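Manganese-containing pseudocatalase (Thermus thermophilus, PDB 2V8T) probably breaks down hydrogen peroxide to water and oxygen at a dimanganese centre. Local coordinates at residues D92-V97 with G275-E280; P13-Q18 with N82-K87; G228-L233 with D255-V260. All blocks are in the same frame, centred on the assembly; numbering follows the deposited sequence. Where two conformers were deposited one is given.

Contact 1. Residues D92-V97 with G275-E280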
ATOM      1  N   ASP A  92     -21.940 -18.374 -26.468  1.00 15.29           N
ATOM      2  CA  ASP A  92     -22.782 -18.073 -25.308  1.00 14.10           C
ATOM      3  C   ASP A  92     -22.897 -19.216 -24.329  1.00 11.48           C
ATOM      4  O   ASP A  92     -23.251 -18.990 -23.192  1.00 11.14           O
ATOM      5  CB  ASP A  92     -24.217 -17.714 -25.792  1.00 16.27           C
ATOM      6  CG  ASP A  92     -24.303 -16.413 -26.529  1.00 19.33           C
ATOM      7  OD1 ASP A  92     -23.394 -15.574 -26.429  1.00 24.46           O
ATOM      8  OD2 ASP A  92     -25.405 -16.176 -27.119  1.00 23.02           O
ATOM      9  N   LEU A  93     -22.634 -20.466 -24.739  1.00 12.35           N
ATOM     10  CA  LEU A  93     -22.916 -21.612 -23.871  1.00 12.61           C
ATOM     11  C   LEU A  93     -21.948 -22.723 -24.168  1.00 13.33           C
ATOM     12  O   LEU A  93     -21.941 -23.234 -25.295  1.00 17.93           O
ATOM     13  CB  LEU A  93     -24.362 -22.080 -24.022  1.00 15.61           C
ATOM     14  CG  LEU A  93     -24.746 -23.316 -23.149  1.00 18.92           C
ATOM     15  CD1 LEU A  93     -24.691 -22.963 -21.751  1.00 23.47           C
ATOM     16  CD2 LEU A  93     -26.094 -23.836 -23.687  1.00 23.69           C
ATOM     17  N   GLU A  94     -21.167 -23.129 -23.182  1.00 11.28           N
ATOM     18  CA  GLU A  94     -20.370 -24.312 -23.303  1.00 12.67           C
ATOM     19  C   GLU A  94     -20.928 -25.375 -22.342  1.00 14.28           C
ATOM     20  O   GLU A  94     -21.431 -25.078 -21.265  1.00 16.25           O
ATOM     21  CB  GLU A  94     -18.895 -24.147 -23.087  1.00 13.90           C
ATOM     22  CG  GLU A  94     -18.544 -23.781 -21.739  1.00 12.73           C
ATOM     23  CD  GLU A  94     -16.975 -23.799 -21.431  1.00 11.23           C
ATOM     24  OE1 GLU A  94     -16.634 -23.140 -20.470  1.00 10.69           O
ATOM     25  OE2 GLU A  94     -16.225 -24.453 -22.142  1.00 12.87           O
ATOM     26  N   GLU A  95     -20.778 -26.593 -22.753  1.00 17.00           N
ATOM     27  CA  GLU A  95     -21.278 -27.734 -22.056  1.00 18.34           C
ATOM     28  C   GLU A  95     -20.143 -28.675 -21.633  1.00 18.33           C
ATOM     29  O   GLU A  95     -19.027 -28.645 -22.195  1.00 21.01           O
ATOM     30  CB  GLU A  95     -22.277 -28.549 -22.939  1.00 21.35           C
ATOM     31  CG  GLU A  95     -23.393 -27.696 -23.484  0.30 18.63           C
ATOM     32  CD  GLU A  95     -24.739 -27.923 -22.863  0.30 23.77           C
ATOM     33  OE1 GLU A  95     -24.899 -27.507 -21.694  0.30 28.80           O
ATOM     34  OE2 GLU A  95     -25.624 -28.479 -23.557  0.30 22.42           O
ATOM     35  N   GLY A  96     -20.407 -29.445 -20.597  1.00 18.85           N
ATOM     36  CA  GLY A  96     -19.510 -30.530 -20.221  1.00 18.76           C
ATOM     37  C   GLY A  96     -18.368 -30.189 -19.297  1.00 17.28           C
ATOM     38  O   GLY A  96     -17.582 -31.106 -18.956  1.00 20.29           O
ATOM     39  N   VAL A  97     -18.246 -28.954 -18.829  1.00 15.27           N
ATOM     40  CA  VAL A  97     -17.158 -28.648 -17.908  1.00 13.20           C
ATOM     41  C   VAL A  97     -17.434 -29.205 -16.510  1.00 13.03           C
ATOM     42  O   VAL A  97     -18.511 -28.974 -15.946  1.00 15.49           O
ATOM     43  CB  VAL A  97     -16.941 -27.116 -17.875  1.00 12.87           C
ATOM     44  CG1 VAL A  97     -15.897 -26.757 -16.821  1.00 14.17           C
ATOM     45  CG2 VAL A  97     -16.531 -26.618 -19.258  1.00 14.48           C
ATOM     46  N   GLY A 275     -17.801 -14.439 -23.960  1.00  9.81           N
ATOM     47  CA  GLY A 275     -18.565 -15.657 -23.996  1.00  9.84           C
ATOM     48  C   GLY A 275     -18.610 -16.372 -22.677  1.00  8.82           C
ATOM     49  O   GLY A 275     -18.228 -15.848 -21.622  1.00  9.38           O
ATOM     50  N   HIS A 276     -19.076 -17.616 -22.694  1.00  8.27           N
ATOM     51  CA  HIS A 276     -19.227 -18.403 -21.473  1.00  8.06           C
ATOM     52  C   HIS A 276     -17.909 -19.065 -21.103  1.00  8.12           C
ATOM     53  O   HIS A 276     -17.260 -19.674 -21.941  1.00  9.59           O
ATOM     54  CB  HIS A 276     -20.302 -19.454 -21.721  1.00  8.54           C
ATOM     55  CG  HIS A 276     -20.651 -20.304 -20.553  1.00  8.11           C
ATOM     56  ND1 HIS A 276     -21.118 -21.596 -20.758  1.00  9.13           N
ATOM     57  CD2 HIS A 276     -20.622 -20.066 -19.209  1.00  8.27           C
ATOM     58  CE1 HIS A 276     -21.355 -22.085 -19.556  1.00  8.95           C
ATOM     59  NE2 HIS A 276     -21.056 -21.202 -18.597  1.00  8.79           N
ATOM     60  N   ASP A 277     -17.552 -19.004 -19.823  1.00  7.86           N
ATOM     61  CA  ASP A 277     -16.471 -19.795 -19.243  1.00  8.00           C
ATOM     62  C   ASP A 277     -17.041 -20.469 -18.002  1.00  7.61           C
ATOM     63  O   ASP A 277     -17.166 -19.859 -16.930  1.00  8.62           O
ATOM     64  CB  ASP A 277     -15.240 -18.921 -18.938  1.00  8.40           C
ATOM     65  CG  ASP A 277     -14.029 -19.696 -18.453  1.00  8.93           C
ATOM     66  OD1 ASP A 277     -14.240 -20.779 -17.835  1.00 10.87           O
ATOM     67  OD2 ASP A 277     -12.893 -19.181 -18.636  1.00  9.62           O
ATOM     68  N   ALA A 278     -17.516 -21.704 -18.173  1.00  7.94           N
ATOM     69  CA  ALA A 278     -18.215 -22.398 -17.098  1.00  8.33           C
ATOM     70  C   ALA A 278     -17.346 -22.586 -15.858  1.00  7.81           C
ATOM     71  O   ALA A 278     -17.830 -22.471 -14.731  1.00  8.43           O
ATOM     72  CB  ALA A 278     -18.721 -23.759 -17.589  1.00  9.41           C
ATOM     73  N   ALA A 279     -16.057 -22.917 -16.043  1.00  8.12           N
ATOM     74  CA  ALA A 279     -15.169 -23.085 -14.905  1.00  8.59           C
ATOM     75  C   ALA A 279     -15.019 -21.807 -14.086  1.00  8.23           C
ATOM     76  O   ALA A 279     -14.728 -21.834 -12.886  1.00  9.53           O
ATOM     77  CB  ALA A 279     -13.813 -23.577 -15.349  1.00  9.50           C
ATOM     78  N   GLU A 280     -15.179 -20.655 -14.735  1.00  7.59           N
ATOM     79  CA  GLU A 280     -15.153 -19.391 -14.037  1.00  7.69           C
ATOM     80  C   GLU A 280     -16.540 -18.965 -13.537  1.00  8.27           C
ATOM     81  O   GLU A 280     -16.701 -17.909 -12.923  1.00  9.74           O
ATOM     82  CB  GLU A 280     -14.556 -18.301 -14.900  0.50  7.78           C
ATOM     83  CG  GLU A 280     -13.066 -18.427 -14.977  0.50  7.41           C
ATOM     84  CD  GLU A 280     -12.372 -18.207 -13.620  0.50  7.98           C
ATOM     85  OE1 GLU A 280     -13.043 -17.795 -12.658  0.50  8.94           O
ATOM     86  OE2 GLU A 280     -11.130 -18.436 -13.531  0.50  8.09           O
TER
HETATM   87  O   HOH W   1     -14.683 -23.355 -18.620  1.00 10.16           O

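Contact 2. Residues P13-Q18 with N82-K87. With SO4 (sulfate ion), chain H.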
ATOM      1  N   PRO A  13      -9.043  -8.011 -33.528  1.00 10.38           N
ATOM      2  CA  PRO A  13      -9.127  -9.390 -34.013  1.00 11.10           C
ATOM      3  C   PRO A  13      -9.347 -10.383 -32.871  1.00 11.09           C
ATOM      4  O   PRO A  13      -9.232 -10.025 -31.689  1.00 11.65           O
ATOM      5  CB  PRO A  13      -7.777  -9.613 -34.694  1.00 11.61           C
ATOM      6  CG  PRO A  13      -6.843  -8.781 -33.838  1.00 10.85           C
ATOM      7  CD  PRO A  13      -7.656  -7.533 -33.475  1.00 10.06           C
ATOM      8  N   MET A  14      -9.603 -11.635 -33.221  1.00 12.75           N
ATOM      9  CA  MET A  14      -9.872 -12.688 -32.242  0.80 12.37           C
ATOM     10  C   MET A  14      -8.685 -13.571 -32.016  1.00 11.30           C
ATOM     11  O   MET A  14      -8.209 -14.141 -32.975  1.00 12.50           O
ATOM     12  CB  MET A  14     -10.977 -13.508 -32.882  0.40 11.80           C
ATOM     13  CG  MET A  14     -11.532 -14.549 -31.982  0.40 16.80           C
ATOM     14  SD  MET A  14     -12.137 -13.808 -30.418  0.40 22.00           S
ATOM     15  CE  MET A  14     -10.825 -12.831 -29.702  0.40 26.77           C
ATOM     16  N   PRO A  15      -8.176 -13.725 -30.754  1.00 10.84           N
ATOM     17  CA  PRO A  15      -7.063 -14.653 -30.584  1.00 10.56           C
ATOM     18  C   PRO A  15      -7.404 -16.059 -30.923  1.00 10.12           C
ATOM     19  O   PRO A  15      -8.546 -16.484 -30.764  1.00 11.81           O
ATOM     20  CB  PRO A  15      -6.767 -14.517 -29.062  1.00 10.92           C
ATOM     21  CG  PRO A  15      -7.260 -13.136 -28.722  1.00 11.38           C
ATOM     22  CD  PRO A  15      -8.476 -12.954 -29.560  1.00 11.27           C
ATOM     23  N   LYS A  16      -6.397 -16.832 -31.318  1.00 11.14           N
ATOM     24  CA  LYS A  16      -6.584 -18.270 -31.547  1.00 11.61           C
ATOM     25  C   LYS A  16      -6.872 -19.044 -30.292  1.00 11.07           C
ATOM     26  O   LYS A  16      -7.587 -20.059 -30.331  1.00 13.02           O
ATOM     27  CB  LYS A  16      -5.379 -18.833 -32.260  1.00 12.16           C
ATOM     28  CG  LYS A  16      -5.197 -18.343 -33.681  1.00 14.11           C
ATOM     29  CD  LYS A  16      -3.910 -18.849 -34.362  1.00 17.23           C
ATOM     30  CE  LYS A  16      -2.634 -18.225 -33.786  1.00 22.23           C
ATOM     31  NZ  LYS A  16      -1.351 -18.806 -34.341  1.00 23.33           N
ATOM     32  N   GLU A  17      -6.328 -18.627 -29.138  1.00 10.87           N
ATOM     33  CA  GLU A  17      -6.520 -19.320 -27.880  1.00 11.10           C
ATOM     34  C   GLU A  17      -6.106 -18.373 -26.742  1.00  9.47           C
ATOM     35  O   GLU A  17      -5.462 -17.349 -26.984  1.00  9.63           O
ATOM     36  CB  GLU A  17      -5.819 -20.657 -27.778  1.00 12.50           C
ATOM     37  CG  GLU A  17      -4.387 -20.507 -27.822  1.00 13.84           C
ATOM     38  CD  GLU A  17      -3.673 -21.902 -27.776  1.00 17.59           C
ATOM     39  OE1 GLU A  17      -4.322 -22.948 -27.589  1.00 24.98           O
ATOM     40  OE2 GLU A  17      -2.452 -21.923 -27.892  1.00 23.45           O
ATOM     41  N   GLN A  18      -6.429 -18.748 -25.540  1.00  9.82           N
ATOM     42  CA  GLN A  18      -6.090 -17.947 -24.396  1.00  8.90           C
ATOM     43  C   GLN A  18      -4.566 -17.816 -24.268  1.00  8.13           C
ATOM     44  O   GLN A  18      -3.819 -18.761 -24.523  1.00  9.47           O
ATOM     45  CB  GLN A  18      -6.559 -18.561 -23.037  0.70  9.97           C
ATOM     46  CG  GLN A  18      -8.017 -18.526 -22.900  0.70  8.90           C
ATOM     47  CD  GLN A  18      -8.533 -19.527 -21.861  0.70  9.73           C
ATOM     48  OE1 GLN A  18      -8.375 -20.749 -22.062  0.70 11.21           O
ATOM     49  NE2 GLN A  18      -9.076 -19.056 -20.765  0.70  9.88           N
ATOM     50  N   ASN A  82      -9.238  -8.967 -22.035  1.00  6.16           N
ATOM     51  CA  ASN A  82     -10.342  -9.909 -21.999  1.00  6.11           C
ATOM     52  C   ASN A  82     -10.273 -10.885 -23.173  1.00  6.41           C
ATOM     53  O   ASN A  82     -10.615 -12.063 -23.036  1.00  6.99           O
ATOM     54  CB  ASN A  82     -11.667  -9.188 -21.943  1.00  6.39           C
ATOM     55  CG  ASN A  82     -11.879  -8.511 -20.606  1.00  6.31           C
ATOM     56  OD1 ASN A  82     -11.318  -8.938 -19.598  1.00  7.23           O
ATOM     57  ND2 ASN A  82     -12.725  -7.455 -20.594  1.00  6.85           N
ATOM     58  N   SER A  83      -9.880 -10.394 -24.344  1.00  6.48           N
ATOM     59  CA  SER A  83      -9.706 -11.234 -25.504  1.00  6.74           C
ATOM     60  C   SER A  83      -8.670 -12.314 -25.256  1.00  7.10           C
ATOM     61  O   SER A  83      -8.858 -13.476 -25.652  1.00  7.78           O
ATOM     62  CB  SER A  83      -9.305 -10.397 -26.726  1.00  7.46           C
ATOM     63  OG  SER A  83     -10.320  -9.522 -27.155  1.00  7.84           O
ATOM     64  N   LEU A  84      -7.555 -11.936 -24.632  1.00  6.99           N
ATOM     65  CA  LEU A  84      -6.480 -12.870 -24.319  1.00  7.10           C
ATOM     66  C   LEU A  84      -6.872 -13.867 -23.227  1.00  7.28           C
ATOM     67  O   LEU A  84      -6.283 -14.953 -23.163  1.00  8.22           O
ATOM     68  CB  LEU A  84      -5.224 -12.086 -23.920  1.00  7.13           C
ATOM     69  CG  LEU A  84      -4.617 -11.256 -25.056  1.00  7.75           C
ATOM     70  CD1 LEU A  84      -3.663 -10.193 -24.459  1.00  8.63           C
ATOM     71  CD2 LEU A  84      -3.900 -12.146 -26.064  1.00  8.82           C
ATOM     72  N   LEU A  85      -7.830 -13.525 -22.366  1.00  7.26           N
ATOM     73  CA  LEU A  85      -8.246 -14.398 -21.286  1.00  6.97           C
ATOM     74  C   LEU A  85      -9.470 -15.251 -21.625  1.00  7.31           C
ATOM     75  O   LEU A  85      -9.815 -16.161 -20.872  1.00  7.94           O
ATOM     76  CB  LEU A  85      -8.560 -13.574 -20.038  1.00  7.43           C
ATOM     77  CG  LEU A  85      -7.346 -12.891 -19.398  1.00  6.93           C
ATOM     78  CD1 LEU A  85      -7.790 -11.959 -18.307  1.00  7.48           C
ATOM     79  CD2 LEU A  85      -6.351 -13.918 -18.861  1.00  8.40           C
ATOM     80  N   ALA A  86     -10.138 -14.981 -22.747  1.00  8.06           N
ATOM     81  CA  ALA A  86     -11.414 -15.646 -23.073  1.00  8.16           C
ATOM     82  C   ALA A  86     -11.180 -17.058 -23.548  1.00  8.55           C
ATOM     83  O   ALA A  86     -10.478 -17.308 -24.502  1.00 11.55           O
ATOM     84  CB  ALA A  86     -12.089 -14.862 -24.216  1.00 10.18           C
ATOM     85  N   LYS A  87     -11.872 -18.020 -22.933  1.00  8.57           N
ATOM     86  CA  LYS A  87     -11.780 -19.397 -23.371  1.00  9.08           C
ATOM     87  C   LYS A  87     -12.559 -19.599 -24.675  1.00 10.09           C
ATOM     88  O   LYS A  87     -12.091 -20.289 -25.586  1.00 12.12           O
ATOM     89  CB  LYS A  87     -12.320 -20.342 -22.276  1.00  9.95           C
ATOM     90  CG  LYS A  87     -12.216 -21.817 -22.709  1.00 10.52           C
ATOM     91  CD  LYS A  87     -12.821 -22.804 -21.758  1.00 12.45           C
ATOM     92  CE  LYS A  87     -12.784 -24.237 -22.320  1.00 14.57           C
ATOM     93  NZ  LYS A  87     -13.625 -25.184 -21.604  1.00 14.99           N
TER
HETATM   94  S   SO4 H1308      -2.994 -15.414 -30.935  0.95 10.88           S
HETATM   95  O1  SO4 H1308      -3.066 -16.720 -30.260  0.95 12.79           O
HETATM   96  O2  SO4 H1308      -3.967 -15.398 -32.017  0.95 11.70           O
HETATM   97  O3  SO4 H1308      -3.325 -14.356 -29.978  0.95 10.16           O
HETATM   98  O4  SO4 H1308      -1.649 -15.202 -31.459  0.95 13.01           O
HETATM   99  O   HOH W   2     -11.312  -9.476 -29.818  1.00 11.65           O

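Contact 3. Residues G228-L233 with D255-V260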
ATOM      1  N   GLY A 228      -3.975   8.149 -41.671  1.00  9.00           N
ATOM      2  CA  GLY A 228      -4.042   9.551 -41.271  1.00  9.32           C
ATOM      3  C   GLY A 228      -4.278   9.793 -39.795  1.00  8.57           C
ATOM      4  O   GLY A 228      -4.468  10.949 -39.392  1.00  9.09           O
ATOM      5  N   PHE A 229      -4.250   8.744 -38.972  1.00  8.13           N
ATOM      6  CA  PHE A 229      -4.730   8.877 -37.603  1.00  8.32           C
ATOM      7  C   PHE A 229      -3.804   9.716 -36.713  1.00  8.09           C
ATOM      8  O   PHE A 229      -4.260  10.237 -35.685  1.00  9.54           O
ATOM      9  CB  PHE A 229      -5.016   7.535 -36.985  1.00  8.82           C
ATOM     10  CG  PHE A 229      -6.192   6.789 -37.624  1.00  9.14           C
ATOM     11  CD1 PHE A 229      -7.073   7.353 -38.513  1.00 10.32           C
ATOM     12  CD2 PHE A 229      -6.397   5.462 -37.358  1.00 11.23           C
ATOM     13  CE1 PHE A 229      -8.156   6.636 -39.009  1.00 10.69           C
ATOM     14  CE2 PHE A 229      -7.460   4.761 -37.872  1.00 12.08           C
ATOM     15  CZ  PHE A 229      -8.356   5.329 -38.658  1.00 11.62           C
ATOM     16  N   HIS A 230      -2.530   9.877 -37.079  1.00  7.85           N
ATOM     17  CA  HIS A 230      -1.640  10.768 -36.351  1.00  8.07           C
ATOM     18  C   HIS A 230      -2.012  12.235 -36.530  1.00  8.29           C
ATOM     19  O   HIS A 230      -1.496  13.089 -35.786  1.00  9.02           O
ATOM     20  CB  HIS A 230      -0.185  10.568 -36.795  1.00  8.73           C
ATOM     21  CG  HIS A 230       0.011  10.798 -38.259  1.00  8.55           C
ATOM     22  ND1 HIS A 230      -0.620   9.992 -39.189  1.00  9.11           N
ATOM     23  CD2 HIS A 230       0.750  11.732 -38.905  1.00  9.00           C
ATOM     24  CE1 HIS A 230      -0.242  10.448 -40.369  1.00  9.24           C
ATOM     25  NE2 HIS A 230       0.578  11.498 -40.247  1.00 10.04           N
ATOM     26  N   ARG A 231      -2.837  12.572 -37.489  1.00  8.19           N
ATOM     27  CA  ARG A 231      -3.230  13.962 -37.688  1.00  8.73           C
ATOM     28  C   ARG A 231      -4.427  14.329 -36.827  1.00  8.31           C
ATOM     29  O   ARG A 231      -4.702  15.519 -36.691  1.00  9.41           O
ATOM     30  CB  ARG A 231      -3.605  14.203 -39.165  0.60  8.99           C
ATOM     31  CG  ARG A 231      -2.459  13.899 -40.097  0.60  9.29           C
ATOM     32  CD  ARG A 231      -2.740  14.247 -41.505  0.60 11.55           C
ATOM     33  NE  ARG A 231      -1.571  13.917 -42.320  0.60 11.54           N
ATOM     34  CZ  ARG A 231      -1.523  12.826 -43.073  0.60 12.03           C
ATOM     35  NH1 ARG A 231      -2.652  12.099 -43.292  0.60 14.48           N
ATOM     36  NH2 ARG A 231      -0.363  12.446 -43.652  0.60 14.14           N
ATOM     37  N   ASN A 232      -5.175  13.342 -36.332  1.00  8.33           N
ATOM     38  CA  ASN A 232      -6.533  13.598 -35.885  1.00  8.14           C
ATOM     39  C   ASN A 232      -6.636  13.791 -34.395  1.00  7.72           C
ATOM     40  O   ASN A 232      -6.270  12.908 -33.599  1.00  9.18           O
ATOM     41  CB  ASN A 232      -7.410  12.388 -36.255  1.00  8.91           C
ATOM     42  CG  ASN A 232      -7.537  12.189 -37.741  1.00  9.58           C
ATOM     43  OD1 ASN A 232      -7.209  13.084 -38.525  1.00 10.99           O
ATOM     44  ND2 ASN A 232      -8.008  10.998 -38.121  1.00 10.76           N
ATOM     45  N   LEU A 233      -7.206  14.914 -33.986  1.00  7.61           N
ATOM     46  CA  LEU A 233      -7.657  15.114 -32.605  1.00  7.61           C
ATOM     47  C   LEU A 233      -9.165  15.138 -32.688  1.00  7.48           C
ATOM     48  O   LEU A 233      -9.763  16.089 -33.238  1.00  8.86           O
ATOM     49  CB  LEU A 233      -7.089  16.390 -31.992  1.00  8.19           C
ATOM     50  CG  LEU A 233      -7.318  16.537 -30.497  1.00  8.37           C
ATOM     51  CD1 LEU A 233      -6.511  15.495 -29.692  1.00 10.30           C
ATOM     52  CD2 LEU A 233      -6.941  17.936 -30.043  1.00 10.45           C
ATOM     53  N   ASP A 255       5.430  13.464 -39.530  1.00 12.74           N
ATOM     54  CA  ASP A 255       5.669  13.614 -40.964  1.00 12.71           C
ATOM     55  C   ASP A 255       5.591  15.024 -41.462  1.00 12.17           C
ATOM     56  O   ASP A 255       5.682  15.245 -42.670  1.00 13.37           O
ATOM     57  CB  ASP A 255       4.717  12.726 -41.785  1.00 13.24           C
ATOM     58  CG  ASP A 255       3.278  13.105 -41.641  1.00 12.47           C
ATOM     59  OD1 ASP A 255       2.959  14.120 -40.980  1.00 12.25           O
ATOM     60  OD2 ASP A 255       2.420  12.368 -42.243  1.00 14.71           O
ATOM     61  N   GLY A 256       5.419  16.028 -40.600  1.00 11.69           N
ATOM     62  CA  GLY A 256       5.383  17.408 -41.014  1.00 12.13           C
ATOM     63  C   GLY A 256       4.092  17.890 -41.634  1.00 12.35           C
ATOM     64  O   GLY A 256       3.994  19.070 -41.962  1.00 14.64           O
ATOM     65  N   THR A 257       3.100  17.019 -41.765  1.00 11.40           N
ATOM     66  CA  THR A 257       1.837  17.379 -42.400  1.00 11.87           C
ATOM     67  C   THR A 257       0.928  18.123 -41.412  1.00 10.76           C
ATOM     68  O   THR A 257       1.097  18.068 -40.208  1.00 11.31           O
ATOM     69  CB  THR A 257       1.130  16.149 -42.987  1.00 13.61           C
ATOM     70  OG1 THR A 257       0.750  15.278 -41.943  1.00 12.52           O
ATOM     71  CG2 THR A 257       2.015  15.436 -44.039  1.00 14.94           C
ATOM     72  N   GLU A 258      -0.061  18.816 -41.957  1.00 11.58           N
ATOM     73  CA  GLU A 258      -0.948  19.661 -41.137  1.00 10.89           C
ATOM     74  C   GLU A 258      -1.899  18.772 -40.350  1.00 10.35           C
ATOM     75  O   GLU A 258      -2.555  17.897 -40.890  1.00 11.67           O
ATOM     76  CB  GLU A 258      -1.737  20.636 -41.992  1.00 12.39           C
ATOM     77  CG  GLU A 258      -2.696  21.544 -41.226  1.00 14.40           C
ATOM     78  CD  GLU A 258      -2.120  22.594 -40.337  0.70 19.96           C
ATOM     79  OE1 GLU A 258      -2.838  22.942 -39.285  0.70 23.04           O
ATOM     80  OE2 GLU A 258      -0.988  23.057 -40.630  0.70 23.14           O
ATOM     81  N   VAL A 259      -2.011  19.034 -39.052  1.00  9.84           N
ATOM     82  CA  VAL A 259      -2.910  18.271 -38.200  1.00  9.40           C
ATOM     83  C   VAL A 259      -4.321  18.838 -38.266  1.00 10.38           C
ATOM     84  O   VAL A 259      -4.504  19.988 -38.671  1.00 15.43           O
ATOM     85  CB  VAL A 259      -2.372  18.191 -36.751  1.00  9.58           C
ATOM     86  CG1 VAL A 259      -0.976  17.544 -36.759  1.00 11.16           C
ATOM     87  CG2 VAL A 259      -2.408  19.508 -36.029  1.00 11.80           C
ATOM     88  N   VAL A 260      -5.301  18.050 -37.848  1.00  9.26           N
ATOM     89  CA  VAL A 260      -6.701  18.422 -37.969  1.00 11.61           C
ATOM     90  C   VAL A 260      -7.504  18.040 -36.778  1.00  9.31           C
ATOM     91  O   VAL A 260      -7.266  16.994 -36.130  1.00  8.94           O
ATOM     92  CB  VAL A 260      -7.345  18.056 -39.203  0.50 12.13           C
ATOM     93  CG1 VAL A 260      -6.580  18.645 -40.413  0.50 13.48           C
ATOM     94  CG2 VAL A 260      -7.321  16.612 -39.227  0.50  8.35           C
TER

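Contact 1. Residues D92-V97 with G275-E280
E94 reaches across from loop 92-97 to the backbone of 275-280 at A278. Its CG sits in the crowded position between backbone N and carbonyl carbon (chi1 66°), and the chain runs extended from there. CB only skirts the H276 ring; E94 CG packs closer, 3.5 Å from H276 ND1. At the tip, E94 OE1 takes the backbone N-H of A278 on its anti lone pair, with 2.8 Å from A278 N to E94 OE1. One water donates to both E94 OE1 and D277 OD1 and accepts from A279 N, so it sits between two carboxylate oxygens 4.3 Å apart and probably eases their repulsion. E94 OE2 is held in a salt bridge by K87 NZ. E94 also uses its backbone: E94 N points almost straight (178°) at H276 ND1, 2.9 Å away and in the ring plane. ND1 is therefore an acceptor, while H276 NE2 bonds to the carbonyl of F285. Further along, V97 CB meets A278 CB at 3.8 Å. D277 OD1 also receives the N-H of E280, an Asx motif, and G275 O bonds to R51 of a second subunit: two irregular loops cross-linked where subunits of the hexamer meet.

Contact 2. Residues P13-Q18 with N82-K87
Q18 makes the one direct hydrogen bond between the segments, where helix 57-85 runs out. Its NE2 donates to the carbonyl of L85, 3.0 Å from Q18 NE2 to L85 O with an N-H...O angle of 162°, arriving from above the carbonyl plane while the acceptor stays close to the plane of the amide. CG lies against the next carbonyl, 3.2 Å from Q18 CG to A86 O, and the amide end rests beside CA and CB of K87. A CA-H...O contact puts Q18 CA 3.2 Å from L84 O. With CG anti to the carbonyl carbon (chi1 -70°) and the chain extended beyond it, the side chain runs along the unwinding helix end. Earlier in the segment, the P15 ring leans on the last turn, P15 CG 3.5 Å from S83 O, and a water donates to both P13 O and S83 OG. S83 OG is also hydrogen-bonded to A79 O, one turn back. A sulfate, probably from the crystallisation liquor, accepts from K16 N and N171 ND2. Backbone bonding between L84 and D19 continues the join towards helix 20-26, whose A22 and A23 pack on L84, while V173 of helix 172-200 touches P15, S83 and L84.

Contact 3. Residues G228-L233 with D255-V260
D255 OD2 holds two neighbouring side chains. H230 NE2 donates to it over 2.9 Å, with D255 OD2 near the ring plane but the histidine nitrogen above the carboxylate plane; ring and carboxylate stand 73° apart. R231 NH2 adds a weak, salt-bridging hydrogen bond, 3.1 Å to the same D255 OD2, the guanidinium and carboxylate planes tilted by 16°. The stronger arginine bond runs from R231 NE to T257 OG1, 2.7 Å and in the guanidinium plane, the chain extended from CG to NE. T257 OG1 donates a hydrogen bond to D255 OD1, which also takes T257 N in an Asx turn. Both carboxylate oxygens are thus gripped, which should favour the ionised form. H230 NE2 lies above one face of the guanidinium, toward its rim, and R231 NH1 makes a salt bridge to a sulfate, probably from the crystallisation liquor.

Beyond this cluster the backbones join. V260 N donates to R231 O at 2.8 Å, almost straight, and L233 N to V260 O at 3.0 Å, nearly along the C=O axis. N232 and V260 lie side by side on one face, N232 OD1 3.6 Å from V260 CG2, while N232 ND2 is hydrogen-bonded to Y234 OH. L233 and V259 pack on W248, and L233 reaches V187, near the manganese ligand H188. Here begins the parallel sheet 232-235/260-263, the turns leading into it joined by a His-carboxylate hydrogen bond and an Arg-carboxylate salt bridge.

Overall arrangement
Contact 2 closes first along the chain, contact 1 opens after it, and contact 3 is nested inside the long loop that contact 1 closes. Contacts 1 and 2 are neighbours, their centres 14 Å apart, joined by the K87-E94 salt bridge just beyond helix 57-85. Contact 3 lies on the opposite side of the chain's centre from contact 1, about 45 Å between centres, and about 32 Å from contact 2, again between centres. Helix 172-200 packs on both contacts 2 and 3, and carries the manganese ligand H188, as helix 57-85 carries E70 and H73. The contacts thus fasten peripheral loops and a small sheet around the ferritin-like helical core, with contact 1 also facing other subunits.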